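Local coordinates for protein omega transaminase (Pseudomonas sp., PDB 5LHA) that probably transfers amino groups from amine donors to carbonyl acceptors with a pyridoxal phosphate cofactor, bound here in its pyridoxamine phosphate form, at residues E366-L371 / S448-A453; I388-V393 / A452-C457; R411-A416 / V421-I426; I430-P435 / G444-A449. All coordinates share one frame; numbering follows the deposited sequence.

Contact 1: E366-L371 / S448-A453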
loop_
_atom_site.group_PDB
_atom_site.type_symbol
_atom_site.label_atom_id
_atom_site.label_comp_id
_atom_site.label_asym_id
_atom_site.label_seq_id
_atom_site.Cartn_x
_atom_site.Cartn_y
_atom_site.Cartn_z
ATOM N N GLU A 366 35.624 21.383 20.938
ATOM C CA GLU A 366 36.673 21.201 21.936
ATOM C C GLU A 366 36.283 21.828 23.266
ATOM O O GLU A 366 36.445 21.217 24.327
ATOM C CB GLU A 366 37.967 21.837 21.420
ATOM C CG GLU A 366 39.060 22.056 22.465
ATOM C CD GLU A 366 40.221 22.912 21.936
ATOM O OE1 GLU A 366 40.238 23.215 20.717
ATOM O OE2 GLU A 366 41.103 23.303 22.741
ATOM N N GLN A 367 35.772 23.058 23.224
ATOM C CA GLN A 367 35.435 23.789 24.439
ATOM C C GLN A 367 34.246 23.190 25.182
ATOM O O GLN A 367 34.066 23.480 26.371
ATOM C CB GLN A 367 35.150 25.248 24.083
ATOM C CG GLN A 367 36.366 26.012 23.604
ATOM C CD GLN A 367 36.053 27.466 23.315
ATOM O OE1 GLN A 367 36.292 27.951 22.208
ATOM N NE2 GLN A 367 35.507 28.169 24.306
ATOM N N LEU A 368 33.427 22.375 24.512
ATOM C CA LEU A 368 32.247 21.778 25.126
ATOM C C LEU A 368 32.519 20.439 25.800
ATOM O O LEU A 368 31.674 19.973 26.574
ATOM C CB LEU A 368 31.148 21.621 24.066
ATOM C CG LEU A 368 30.579 22.964 23.580
ATOM C CD1 LEU A 368 29.846 22.823 22.253
ATOM C CD2 LEU A 368 29.665 23.576 24.633
ATOM N N GLN A 369 33.660 19.814 25.527
ATOM C CA GLN A 369 33.952 18.512 26.120
ATOM C C GLN A 369 34.004 18.511 27.645
ATOM O O GLN A 369 33.521 17.532 28.241
ATOM C CB GLN A 369 35.243 17.961 25.514
ATOM C CG GLN A 369 35.082 17.706 24.028
ATOM C CD GLN A 369 33.929 16.754 23.748
ATOM O OE1 GLN A 369 33.834 15.691 24.346
ATOM N NE2 GLN A 369 33.025 17.155 22.861
ATOM N N PRO A 370 34.577 19.509 28.328
ATOM C CA PRO A 370 34.556 19.484 29.804
ATOM C C PRO A 370 33.165 19.429 30.411
ATOM O O PRO A 370 33.037 19.004 31.566
ATOM C CB PRO A 370 35.276 20.786 30.182
ATOM C CG PRO A 370 36.202 21.015 29.059
ATOM C CD PRO A 370 35.446 20.589 27.829
ATOM N N LEU A 371 32.124 19.830 29.677
ATOM C CA LEU A 371 30.760 19.705 30.185
ATOM C C LEU A 371 30.414 18.251 30.477
ATOM O O LEU A 371 29.631 17.962 31.390
ATOM C CB LEU A 371 29.758 20.299 29.191
ATOM C CG LEU A 371 29.610 21.820 29.073
ATOM C CD1 LEU A 371 28.614 22.149 27.969
ATOM C CD2 LEU A 371 29.203 22.479 30.386
ATOM N N SER A 448 29.900 29.781 27.213
ATOM C CA SER A 448 29.610 30.364 28.519
ATOM C C SER A 448 28.137 30.241 28.887
ATOM O O SER A 448 27.805 30.063 30.064
ATOM C CB SER A 448 30.037 31.831 28.539
ATOM O OG SER A 448 31.435 31.948 28.356
ATOM N N ALA A 449 27.239 30.391 27.908
ATOM C CA ALA A 449 25.810 30.370 28.211
ATOM C C ALA A 449 25.324 28.967 28.556
ATOM O O ALA A 449 24.465 28.801 29.432
ATOM C CB ALA A 449 25.009 30.943 27.041
ATOM N N LEU A 450 25.858 27.945 27.883
ATOM C CA LEU A 450 25.489 26.571 28.214
ATOM C C LEU A 450 26.050 26.157 29.569
ATOM O O LEU A 450 25.376 25.461 30.339
ATOM C CB LEU A 450 25.947 25.621 27.109
ATOM C CG LEU A 450 25.165 25.847 25.810
ATOM C CD1 LEU A 450 25.893 25.279 24.597
ATOM C CD2 LEU A 450 23.758 25.270 25.936
ATOM N N GLU A 451 27.295 26.544 29.862
ATOM C CA GLU A 451 27.860 26.312 31.186
ATOM C C GLU A 451 26.957 26.891 32.273
ATOM O O GLU A 451 26.682 26.238 33.289
ATOM C CB GLU A 451 29.253 26.937 31.261
ATOM C CG GLU A 451 30.326 26.242 30.431
ATOM C CD GLU A 451 31.701 26.880 30.614
ATOM O OE1 GLU A 451 31.759 28.068 30.996
ATOM O OE2 GLU A 451 32.725 26.195 30.382
ATOM N N ALA A 452 26.473 28.120 32.065
ATOM C CA ALA A 452 25.536 28.725 33.008
ATOM C C ALA A 452 24.229 27.942 33.083
ATOM O O ALA A 452 23.687 27.728 34.176
ATOM C CB ALA A 452 25.264 30.176 32.615
ATOM N N ALA A 453 23.709 27.504 31.933
ATOM C CA ALA A 453 22.429 26.800 31.917
ATOM C C ALA A 453 22.506 25.477 32.670
ATOM O O ALA A 453 21.553 25.089 33.356
ATOM C CB ALA A 453 21.969 26.587 30.477
#
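Leu371 and Leu368 meet Leu450 and Glu451 where the junction of helices 353-368 and 370-374 meets helix 440-457. The two backbones stay apart: the nearest CA atoms, those of Leu371 and Glu451, are 7.3 Å from each other, and the side chains bridge the gap.

Leu371 can be followed outward. Its CB directs the side chain at helix 440-457. CG sits beside the backbone N and anti to the carbonyl carbon (chi1 -76°), and from there the two methyls part. CD2 reaches the base of Glu451, 3.9 Å from its CG and 4.1 Å from its CA. CD1 turns to the neighbouring residue and lies 4.5 Å from CB of Leu450. The same CD1 also packs on Leu390 of the sheet.

Leu368 adds a contact between branch ends. Its CD2 meets CD1 of Leu450 at 4.1 Å, the two side chains crossing at a slant. Both leucines also touch Leu432 of strand 429-432, which closes this apolar patch on the sheet side.

Glu451 offers its aliphatic part to Leu371. Beyond CG its chain runs on extended, and the residue is partly exposed. The contact is thus apolar, with a charged side chain at its margin. The helix junction and helix 440-457 pack here over one side of a beta sheet, in keeping with the C-terminal small domain of fold type I enzymes.

Contact 2: I388-V393 / A452-C457; sequences IALDLV and AAFARC
Leu392 and Phe454 have the closest CA atoms of this strand-to-helix contact, yet these are 10.9 Å apart, a spacing that side chains must fill. Phe454 does so from helix 440-457. Its CG lies beside the backbone N (chi1 -76°), and the ring projects to the sheet between two leucines of strand 387-393.

The leucines are two residues apart, so they leave the strand on the same side. They meet the ring differently. CD2 of Leu392 comes up at the ring edge, near its plane. It is 3.6 Å from CE1 and 3.8 Å from CZ of Phe454. CD2 of Leu390 approaches CE2 of Phe454 obliquely, at 4.2 Å. One methyl meets each side of the ring, CE1 and CE2.

Other parts of the chain complete the surroundings of the ring. Ile412 of helix 408-418 and Val378 of strand 378-384 pack on Phe454, and the ring of Tyr375 meets it with planes about 35° apart. On the strand, Asp391 is buried and forms salt bridges with Arg194 and Arg382.

All three touching residues are buried and their meeting atoms are carbon. The chemistry implies that dispersion and the exclusion of water hold the helix to the sheet here, through one aromatic ring set against two leucine methyls.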
loop_
_atom_site.group_PDB
_atom_site.type_symbol
_atom_site.label_atom_id
_atom_site.label_comp_id
_atom_site.label_asym_id
_atom_site.label_seq_id
_atom_site.Cartn_x
_atom_site.Cartn_y
_atom_site.Cartn_z
ATOM N N ILE A 388 26.192 20.569 16.023
ATOM C CA ILE A 388 26.629 19.913 17.246
ATOM C C ILE A 388 25.389 19.541 18.045
ATOM O O ILE A 388 24.369 20.233 17.991
ATOM C CB ILE A 388 27.576 20.817 18.071
ATOM C CG1 ILE A 388 28.934 20.956 17.377
ATOM C CG2 ILE A 388 27.763 20.284 19.486
ATOM C CD1 ILE A 388 29.756 22.113 17.884
ATOM N N ALA A 389 25.456 18.416 18.753
ATOM C CA ALA A 389 24.382 18.017 19.651
ATOM C C ALA A 389 24.952 17.610 21.000
ATOM O O ALA A 389 25.970 16.914 21.077
ATOM C CB ALA A 389 23.559 16.863 19.082
ATOM N N LEU A 390 24.283 18.051 22.058
ATOM C CA LEU A 390 24.572 17.612 23.414
ATOM C C LEU A 390 23.522 16.573 23.783
ATOM O O LEU A 390 22.325 16.864 23.762
ATOM C CB LEU A 390 24.554 18.795 24.384
ATOM C CG LEU A 390 25.503 19.967 24.087
ATOM C CD1 LEU A 390 24.790 21.030 23.264
ATOM C CD2 LEU A 390 26.060 20.582 25.371
ATOM N N ASP A 391 23.958 15.358 24.066
ATOM C CA ASP A 391 23.034 14.256 24.313
ATOM C C ASP A 391 22.823 14.081 25.820
ATOM O O ASP A 391 23.718 13.618 26.537
ATOM C CB ASP A 391 23.545 12.979 23.653
ATOM C CG ASP A 391 22.444 11.975 23.435
ATOM O OD1 ASP A 391 21.586 11.828 24.339
ATOM O OD2 ASP A 391 22.412 11.370 22.337
ATOM N N LEU A 392 21.626 14.415 26.294
ATOM C CA LEU A 392 21.320 14.361 27.714
ATOM C C LEU A 392 20.706 13.004 28.038
ATOM O O LEU A 392 19.787 12.546 27.351
ATOM C CB LEU A 392 20.371 15.492 28.121
ATOM C CG LEU A 392 20.705 16.946 27.753
ATOM C CD1 LEU A 392 19.604 17.876 28.241
ATOM C CD2 LEU A 392 22.068 17.405 28.292
ATOM N N VAL A 393 21.241 12.355 29.068
ATOM C CA VAL A 393 20.827 11.024 29.476
ATOM C C VAL A 393 20.464 11.053 30.951
ATOM O O VAL A 393 20.888 11.931 31.707
ATOM C CB VAL A 393 21.924 9.974 29.219
ATOM C CG1 VAL A 393 22.338 10.002 27.770
ATOM C CG2 VAL A 393 23.121 10.236 30.127
ATOM N N ALA A 452 26.473 28.120 32.065
ATOM C CA ALA A 452 25.536 28.725 33.008
ATOM C C ALA A 452 24.229 27.942 33.083
ATOM O O ALA A 452 23.687 27.728 34.176
ATOM C CB ALA A 452 25.264 30.176 32.615
ATOM N N ALA A 453 23.709 27.504 31.933
ATOM C CA ALA A 453 22.429 26.800 31.917
ATOM C C ALA A 453 22.506 25.477 32.670
ATOM O O ALA A 453 21.553 25.089 33.356
ATOM C CB ALA A 453 21.969 26.587 30.477
ATOM N N PHE A 454 23.620 24.752 32.527
ATOM C CA PHE A 454 23.765 23.484 33.231
ATOM C C PHE A 454 24.073 23.677 34.705
ATOM O O PHE A 454 23.719 22.820 35.518
ATOM C CB PHE A 454 24.853 22.632 32.581
ATOM C CG PHE A 454 24.420 21.996 31.311
ATOM C CD1 PHE A 454 23.624 20.865 31.329
ATOM C CD2 PHE A 454 24.781 22.540 30.099
ATOM C CE1 PHE A 454 23.213 20.285 30.160
ATOM C CE2 PHE A 454 24.370 21.969 28.928
ATOM C CZ PHE A 454 23.587 20.841 28.955
ATOM N N ALA A 455 24.747 24.772 35.070
ATOM C CA ALA A 455 24.894 25.090 36.486
ATOM C C ALA A 455 23.535 25.348 37.116
ATOM O O ALA A 455 23.282 24.956 38.262
ATOM C CB ALA A 455 25.810 26.300 36.670
ATOM N N ARG A 456 22.642 25.986 36.366
ATOM C CA ARG A 456 21.297 26.273 36.835
ATOM C C ARG A 456 20.418 25.028 36.805
ATOM O O ARG A 456 19.856 24.629 37.834
ATOM C CB ARG A 456 20.698 27.387 35.975
ATOM C CG ARG A 456 19.398 27.949 36.477
ATOM C CD ARG A 456 19.546 28.458 37.883
ATOM N NE ARG A 456 18.473 29.373 38.239
ATOM C CZ ARG A 456 18.638 30.680 38.410
ATOM N NH1 ARG A 456 19.843 31.218 38.260
ATOM N NH2 ARG A 456 17.603 31.442 38.744
ATOM N N CYS A 457 20.305 24.387 35.640
ATOM C CA CYS A 457 19.288 23.367 35.412
ATOM C C CYS A 457 19.858 21.996 35.066
ATOM O O CYS A 457 19.103 21.116 34.639
ATOM C CB CYS A 457 18.337 23.831 34.306
ATOM S SG CYS A 457 17.648 25.484 34.583
#

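Contact 3: R411-A416 / V421-I426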
loop_
_atom_site.group_PDB
_atom_site.type_symbol
_atom_site.label_atom_id
_atom_site.label_comp_id
_atom_site.label_asym_id
_atom_site.label_seq_id
_atom_site.Cartn_x
_atom_site.Cartn_y
_atom_site.Cartn_z
ATOM N N ARG A 411 14.149 23.429 29.819
ATOM C CA ARG A 411 14.522 24.318 30.916
ATOM C C ARG A 411 15.972 24.760 30.789
ATOM O O ARG A 411 16.295 25.934 31.017
ATOM C CB ARG A 411 14.291 23.638 32.265
ATOM C CG ARG A 411 12.841 23.604 32.693
ATOM C CD ARG A 411 12.699 23.299 34.170
ATOM N NE ARG A 411 13.420 22.097 34.586
ATOM C CZ ARG A 411 12.906 20.868 34.577
ATOM N NH1 ARG A 411 11.665 20.666 34.157
ATOM N NH2 ARG A 411 13.636 19.838 34.991
ATOM N N ILE A 412 16.860 23.825 30.438
ATOM C CA ILE A 412 18.245 24.179 30.146
ATOM C C ILE A 412 18.297 25.168 28.989
ATOM O O ILE A 412 19.033 26.161 29.030
ATOM C CB ILE A 412 19.061 22.905 29.861
ATOM C CG1 ILE A 412 19.226 22.094 31.145
ATOM C CG2 ILE A 412 20.404 23.244 29.254
ATOM C CD1 ILE A 412 19.552 20.630 30.913
ATOM N N ALA A 413 17.496 24.922 27.950
ATOM C CA ALA A 413 17.447 25.828 26.812
ATOM C C ALA A 413 17.016 27.226 27.232
ATOM O O ALA A 413 17.609 28.220 26.797
ATOM C CB ALA A 413 16.500 25.276 25.750
ATOM N N ASP A 414 15.990 27.327 28.082
ATOM C CA ASP A 414 15.539 28.645 28.516
ATOM C C ASP A 414 16.644 29.385 29.254
ATOM O O ASP A 414 16.875 30.576 29.004
ATOM C CB ASP A 414 14.294 28.529 29.392
ATOM C CG ASP A 414 13.079 28.076 28.616
ATOM O OD1 ASP A 414 13.226 27.767 27.417
ATOM O OD2 ASP A 414 11.973 28.037 29.203
ATOM N N GLU A 415 17.364 28.689 30.141
ATOM C CA GLU A 415 18.388 29.360 30.932
ATOM C C GLU A 415 19.549 29.803 30.052
ATOM O O GLU A 415 20.154 30.855 30.293
ATOM C CB GLU A 415 18.874 28.453 32.062
ATOM C CG GLU A 415 19.766 29.181 33.044
ATOM C CD GLU A 415 19.010 30.208 33.880
ATOM O OE1 GLU A 415 17.758 30.181 33.889
ATOM O OE2 GLU A 415 19.669 31.081 34.484
ATOM N N ALA A 416 19.887 28.999 29.040
ATOM C CA ALA A 416 20.840 29.429 28.023
ATOM C C ALA A 416 20.389 30.716 27.342
ATOM O O ALA A 416 21.205 31.606 27.084
ATOM C CB ALA A 416 21.037 28.318 26.990
ATOM N N VAL A 421 21.900 33.334 24.633
ATOM C CA VAL A 421 22.171 32.458 23.495
ATOM C C VAL A 421 20.977 31.535 23.288
ATOM O O VAL A 421 20.649 30.733 24.168
ATOM C CB VAL A 421 23.452 31.624 23.685
ATOM C CG1 VAL A 421 23.648 30.700 22.506
ATOM C CG2 VAL A 421 24.658 32.516 23.838
ATOM N N LEU A 422 20.342 31.627 22.124
ATOM C CA LEU A 422 19.230 30.748 21.782
ATOM C C LEU A 422 19.766 29.451 21.188
ATOM O O LEU A 422 20.515 29.478 20.209
ATOM C CB LEU A 422 18.271 31.412 20.795
ATOM C CG LEU A 422 17.025 30.569 20.495
ATOM C CD1 LEU A 422 16.234 30.254 21.760
ATOM C CD2 LEU A 422 16.136 31.219 19.452
ATOM N N VAL A 423 19.414 28.324 21.808
ATOM C CA VAL A 423 19.743 26.989 21.318
ATOM C C VAL A 423 18.447 26.188 21.237
ATOM O O VAL A 423 17.386 26.636 21.680
ATOM C CB VAL A 423 20.788 26.275 22.196
ATOM C CG1 VAL A 423 22.075 27.083 22.223
ATOM C CG2 VAL A 423 20.254 26.089 23.595
ATOM N N ARG A 424 18.542 24.983 20.677
ATOM C CA ARG A 424 17.356 24.234 20.254
ATOM C C ARG A 424 17.237 22.867 20.921
ATOM O O ARG A 424 18.055 21.970 20.643
ATOM C CB ARG A 424 17.380 24.076 18.734
ATOM C CG ARG A 424 16.097 23.545 18.125
ATOM C CD ARG A 424 16.307 23.185 16.664
ATOM N NE ARG A 424 15.172 22.457 16.100
ATOM C CZ ARG A 424 15.160 21.904 14.888
ATOM N NH1 ARG A 424 16.229 21.986 14.101
ATOM N NH2 ARG A 424 14.084 21.251 14.469
ATOM N N PRO A 425 16.244 22.648 21.786
ATOM C CA PRO A 425 15.987 21.292 22.283
ATOM C C PRO A 425 15.138 20.504 21.294
ATOM O O PRO A 425 14.112 20.988 20.808
ATOM C CB PRO A 425 15.240 21.529 23.603
ATOM C CG PRO A 425 14.558 22.830 23.419
ATOM C CD PRO A 425 15.441 23.658 22.501
ATOM N N ILE A 426 15.619 19.311 20.947
ATOM C CA ILE A 426 14.861 18.305 20.211
ATOM C C ILE A 426 14.957 17.013 21.008
ATOM O O ILE A 426 16.032 16.400 21.071
ATOM C CB ILE A 426 15.387 18.092 18.787
ATOM C CG1 ILE A 426 15.473 19.409 18.031
ATOM C CG2 ILE A 426 14.495 17.129 18.041
ATOM C CD1 ILE A 426 16.119 19.257 16.692
#
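Ala413 and Ala416 of helix 408-418 turn their methyl groups to the strand that follows, and they have the most surface buried in this contact. Their small side chains let the backbones come close. The CA atoms of Ala413 and Val423 are 6.1 Å apart.

Ala413 works at the proline end. Its CB lies against the CD-CG side of the Pro425 ring, 3.8 Å from CD and 3.9 Å from CG. Val423 faces both alanines with one methyl, CG2. This methyl is 4.1 Å from CB of Ala416 and 4.3 Å from CA of Ala413. It stands between the backbone N and the carbonyl carbon of its own residue.

Ala416 also takes part through its backbone. Its O accepts a hydrogen bond from Val421 N at 3.1 Å, with an N-H...O angle of 157°. The bond spans five residues, consistent with the 6-to-1 bond of a Schellman motif, and it ties the turn between helix and strand. CB of Ala416 also lies 3.7 Å from O of Val421.

The unit is a helix folded back on the next strand. Val421 packs further on Leu445 and Ala449 of helix 440-457, and Val423 on Ile430 and Leu432 of the adjacent strand. On the sheet's other side, Leu422 touches Tyr88 of the second subunit and Arg424 touches Phe91 of that subunit. Ile412 packs on Cys457, so helix 408-418 lies beside helix 440-457 over strand 421-426.

Contact 4: I430-P435 / G444-A449; sequences IILSPP and GLMVSA
Met446 packs on Leu432 and Pro434 in a strand-loop-helix unit of the C-terminal small domain of this fold type I enzyme. The strand runs out at Leu432, the chain passes through two prolines, and helix 440-457 then comes back over the sheet. The CA atoms of Leu432 and Met446 are 8.9 Å apart, so the long methionine carries the contact.

Met446 stretches across from the helix. Its chain is extended as far as the sulfur (chi2 -173°) and then bends at the thioether (chi3 74°). The bend turns the methyl to the strand. CE approaches the root of Leu432, 4.4 Å from its CB, and lies 4.5 Å from its CD2. The Leu432 side chain leaves the strand on the helix side, and its branches spread beside the Met446 methyl.

Pro434 takes the other part of Met446. SD and CE lie on the same side of the proline ring plane, CE nearer the ring axis and SD out beyond the CB-CG bond. Ser433, between the two apolar residues, points the other way, and its OG is hydrogen-bonded to Val59 O. This change of side from one residue to the next puts Leu432 and Pro434 together against one methionine.

Leu432 is a shared surface. It also packs on Ile388 and Leu390 of the neighbouring strand 387-393. All three contacting residues are buried. The approach to the proline is loose, with SD of Met446 4.3 Å from CG of Pro434.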
loop_
_atom_site.group_PDB
_atom_site.type_symbol
_atom_site.label_atom_id
_atom_site.label_comp_id
_atom_site.label_asym_id
_atom_site.label_seq_id
_atom_site.Cartn_x
_atom_site.Cartn_y
_atom_site.Cartn_z
ATOM N N ILE A 430 20.269 18.908 22.896
ATOM C CA ILE A 430 20.365 20.332 22.581
ATOM C C ILE A 430 21.139 20.472 21.278
ATOM O O ILE A 430 22.278 19.999 21.168
ATOM C CB ILE A 430 21.053 21.125 23.704
ATOM C CG1 ILE A 430 20.460 20.820 25.082
ATOM C CG2 ILE A 430 20.955 22.618 23.423
ATOM C CD1 ILE A 430 19.137 21.507 25.351
ATOM N N ILE A 431 20.525 21.115 20.285
ATOM C CA ILE A 431 21.145 21.329 18.983
ATOM C C ILE A 431 21.756 22.726 18.942
ATOM O O ILE A 431 21.094 23.715 19.286
ATOM C CB ILE A 431 20.133 21.144 17.836
ATOM C CG1 ILE A 431 19.531 19.734 17.846
ATOM C CG2 ILE A 431 20.769 21.474 16.497
ATOM C CD1 ILE A 431 20.529 18.625 18.050
ATOM N N LEU A 432 23.011 22.802 18.500
ATOM C CA LEU A 432 23.710 24.045 18.195
ATOM C C LEU A 432 23.894 24.117 16.683
ATOM O O LEU A 432 24.480 23.210 16.094
ATOM C CB LEU A 432 25.070 24.081 18.896
ATOM C CG LEU A 432 25.105 23.644 20.365
ATOM C CD1 LEU A 432 26.492 23.806 20.971
ATOM C CD2 LEU A 432 24.069 24.379 21.192
ATOM N N SER A 433 23.390 25.180 16.052
ATOM C CA SER A 433 23.555 25.310 14.600
ATOM C C SER A 433 23.597 26.775 14.169
ATOM O O SER A 433 22.719 27.246 13.431
ATOM C CB SER A 433 22.446 24.559 13.864
ATOM O OG SER A 433 21.179 25.141 14.096
ATOM N N PRO A 434 24.616 27.516 14.592
ATOM C CA PRO A 434 24.641 28.960 14.369
ATOM C C PRO A 434 25.007 29.292 12.935
ATOM O O PRO A 434 25.357 28.392 12.154
ATOM C CB PRO A 434 25.733 29.425 15.340
ATOM C CG PRO A 434 26.691 28.284 15.345
ATOM C CD PRO A 434 25.841 27.046 15.267
ATOM N N PRO A 435 24.943 30.575 12.549
ATOM C CA PRO A 435 25.414 30.961 11.213
ATOM C C PRO A 435 26.862 30.548 11.006
ATOM O O PRO A 435 27.644 30.439 11.953
ATOM C CB PRO A 435 25.250 32.484 11.198
ATOM C CG PRO A 435 24.123 32.749 12.170
ATOM C CD PRO A 435 24.271 31.694 13.245
ATOM N N GLY A 444 32.834 31.295 21.955
ATOM C CA GLY A 444 33.022 31.348 23.397
ATOM C C GLY A 444 31.776 31.789 24.142
ATOM O O GLY A 444 31.492 31.301 25.239
ATOM N N LEU A 445 31.038 32.756 23.581
ATOM C CA LEU A 445 29.783 33.181 24.201
ATOM C C LEU A 445 28.807 32.021 24.330
ATOM O O LEU A 445 28.102 31.902 25.340
ATOM C CB LEU A 445 29.155 34.321 23.395
ATOM C CG LEU A 445 27.701 34.668 23.732
ATOM C CD1 LEU A 445 27.533 35.048 25.200
ATOM C CD2 LEU A 445 27.194 35.784 22.832
ATOM N N MET A 446 28.749 31.159 23.315
ATOM C CA MET A 446 27.870 29.997 23.372
ATOM C C MET A 446 28.319 29.013 24.443
ATOM O O MET A 446 27.489 28.419 25.136
ATOM C CB MET A 446 27.820 29.346 22.004
ATOM C CG MET A 446 27.158 30.257 21.007
ATOM S SD MET A 446 26.908 29.440 19.445
ATOM C CE MET A 446 25.546 28.355 19.854
ATOM N N VAL A 447 29.627 28.808 24.571
ATOM C CA VAL A 447 30.155 27.954 25.629
ATOM C C VAL A 447 29.731 28.478 26.994
ATOM O O VAL A 447 29.243 27.727 27.848
ATOM C CB VAL A 447 31.688 27.870 25.516
ATOM C CG1 VAL A 447 32.292 27.201 26.745
ATOM C CG2 VAL A 447 32.064 27.118 24.268
ATOM N N SER A 448 29.900 29.781 27.213
ATOM C CA SER A 448 29.610 30.364 28.519
ATOM C C SER A 448 28.137 30.241 28.887
ATOM O O SER A 448 27.805 30.063 30.064
ATOM C CB SER A 448 30.037 31.831 28.539
ATOM O OG SER A 448 31.435 31.948 28.356
ATOM N N ALA A 449 27.239 30.391 27.908
ATOM C CA ALA A 449 25.810 30.370 28.211
ATOM C C ALA A 449 25.324 28.967 28.556
ATOM O O ALA A 449 24.465 28.801 29.432
ATOM C CB ALA A 449 25.009 30.943 27.041
#

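In the fold
Helix 440-457 is used by contacts 4, 1 and 2 in turn along its length, and it also touches contact 3, where Ala449 and Ala453 pack on Val421 and Ile412. Contacts 2, 3 and 4 reach one sheet, in which strand 429-432 lies between 421-426 and 387-393. Backbone pairs Leu390 N to Ile430 O (2.9 Å) and Arg424 O to Ile431 N (2.6 Å) are probable hydrogen bonds joining these strands. Centres of contacts 1 and 2 are about 8 Å apart, and those of 1 and 3 about 13 Å. The residues lining the pyridoxamine phosphate pocket, including Lys293 and Asp264, lie elsewhere, on or beside the other large sheet.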